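Long-range contact in Blr6230 protein (Bradyrhizobium diazoefficiens USDA 110, PDB 5NGG), which probably hydrolyses beta-lactam antibiotics with a zinc centre, as a metallo-beta-lactamase of subclass B3: residues 174-178 against 202-208. Sequence-based numbering, arbitrary orientation. Where two conformers were deposited one is given.
Sequences TPGHS and SGTVALN. With ZN (zinc ion), chain D; ACT (acetate ion), chain F.
Ser202 OG lies over the centre of one face of the His177 imidazole, 3.2 Å above the ring plane, without a hydrogen bond to ND1; Ser202 CB adds a CH-pi contact, 3.9 Å from the ring centroid. At the edge, near the plane, are the carbonyl of Thr204 and the methyl of Ala206, small enough to sit against CE1. The ring swings across to the 202-208 loop because its CG is anti to the backbone N (chi1 -179°). His177 ND1 then donates an almost straight bond of 2.8 Å to Thr204 O, which lies in the ring plane and also takes a bond from Tyr223. This leaves His177 NE2 to bind a zinc ion 2.1 Å away, completing with His101, His103 and a water the three-histidine zinc site of this subclass B3 enzyme of the metallo-beta-lactamase superfamily. Thr204 O is thus a second-shell group that helps to set the ring's rotation and probably makes it a stronger zinc ligand. Hydroxyls suit the neighbouring positions: Ser202 OG and Thr204 OG1 each donate at 2.7 Å to O of an acetate near the zinc, probably from the crystallisation liquor. Ser202 OG also accepts from Thr204 N, closing an ST turn. An amide suits Asn208, the end of a type II' turn begun at Val205: Asn208 ND2 donates to His177 O (2.9 Å), from above the carbonyl plane, and to Tyr223, while OD1 bonds to Tyr136 and accepts from a water shared with His177 O. Another water ties His177 N to the carbonyls of Thr174 and Ser202. Gly176 has backbone angles (phi 140°, psi -69°) at which a CB would collide with the preceding carbonyl.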
# COMPACT_ATOMS: atom_id res chain seq x y z
N THR A 174 -4.22 10.73 0.25
CA THR A 174 -5.46 10.00 0.05
C THR A 174 -5.87 9.36 1.39
O THR A 174 -6.02 8.14 1.48
CB THR A 174 -5.31 8.94 -1.06
OG1 THR A 174 -4.12 8.17 -0.84
CG2 THR A 174 -5.19 9.58 -2.42
N PRO A 175 -6.12 10.21 2.42
CA PRO A 175 -6.46 9.70 3.74
C PRO A 175 -7.81 9.01 3.82
O PRO A 175 -8.65 9.13 2.93
CB PRO A 175 -6.44 10.96 4.61
CG PRO A 175 -6.87 12.04 3.66
CD PRO A 175 -6.13 11.69 2.39
N GLY A 176 -8.01 8.31 4.93
CA GLY A 176 -9.27 7.62 5.25
C GLY A 176 -8.93 6.29 5.86
O GLY A 176 -9.11 6.08 7.07
N HIS A 177 -8.37 5.38 5.06
CA HIS A 177 -8.00 4.09 5.58
C HIS A 177 -6.94 4.24 6.71
O HIS A 177 -6.93 3.46 7.67
CB HIS A 177 -7.51 3.18 4.43
CG HIS A 177 -7.13 1.81 4.86
ND1 HIS A 177 -8.03 0.78 5.02
CD2 HIS A 177 -5.93 1.32 5.21
CE1 HIS A 177 -7.37 -0.30 5.43
NE2 HIS A 177 -6.10 0.00 5.57
N SER A 178 -6.05 5.23 6.57
CA SER A 178 -5.23 5.72 7.68
C SER A 178 -5.15 7.23 7.53
O SER A 178 -5.41 7.76 6.44
CB SER A 178 -3.83 5.09 7.66
OG SER A 178 -3.03 5.67 6.63
N SER A 202 -4.98 2.30 -0.42
CA SER A 202 -6.14 1.57 0.19
C SER A 202 -7.25 2.53 0.52
O SER A 202 -6.98 3.57 1.13
CB SER A 202 -5.87 0.80 1.49
OG SER A 202 -7.12 0.29 1.94
N GLY A 203 -8.48 2.13 0.21
CA GLY A 203 -9.67 2.87 0.62
C GLY A 203 -10.74 2.00 1.27
O GLY A 203 -11.92 2.39 1.27
N THR A 204 -10.36 0.86 1.84
CA THR A 204 -11.30 -0.03 2.50
C THR A 204 -11.61 0.48 3.91
O THR A 204 -10.78 1.16 4.53
CB THR A 204 -10.75 -1.45 2.61
OG1 THR A 204 -9.58 -1.40 3.41
CG2 THR A 204 -10.44 -2.07 1.23
N VAL A 205 -12.79 0.14 4.43
CA VAL A 205 -13.13 0.43 5.82
C VAL A 205 -12.37 -0.49 6.78
O VAL A 205 -11.81 -0.02 7.78
CB VAL A 205 -14.64 0.36 6.04
CG1 VAL A 205 -14.98 0.51 7.52
CG2 VAL A 205 -15.34 1.47 5.25
N ALA A 206 -12.35 -1.78 6.47
CA ALA A 206 -11.56 -2.79 7.20
C ALA A 206 -11.87 -2.66 8.71
O ALA A 206 -13.05 -2.75 9.07
CB ALA A 206 -10.09 -2.65 6.83
N LEU A 207 -10.87 -2.47 9.57
CA LEU A 207 -11.05 -2.44 11.02
C LEU A 207 -11.41 -1.06 11.55
O LEU A 207 -11.59 -0.91 12.75
CB LEU A 207 -9.80 -2.96 11.75
CG LEU A 207 -9.41 -4.39 11.44
CD1 LEU A 207 -8.15 -4.69 12.23
CD2 LEU A 207 -10.53 -5.38 11.77
N ASN A 208 -11.48 -0.04 10.70
CA ASN A 208 -11.71 1.31 11.21
C ASN A 208 -13.13 1.55 11.73
O ASN A 208 -14.10 1.03 11.19
CB ASN A 208 -11.39 2.33 10.14
CG ASN A 208 -9.92 2.41 9.83
OD1 ASN A 208 -9.05 2.17 10.71
ND2 ASN A 208 -9.59 2.78 8.61
ZN ZN D . -4.46 -1.06 6.25
C ACT F . -6.29 -2.81 3.50
O ACT F . -7.12 -2.26 2.76
OXT ACT F . -5.08 -2.46 3.50
CH3 ACT F . -6.79 -3.92 4.36
O HOH W 1 -7.85 5.99 2.26
O HOH W 2 -6.40 3.34 10.39
O HOH W 3 -4.22 -2.89 6.18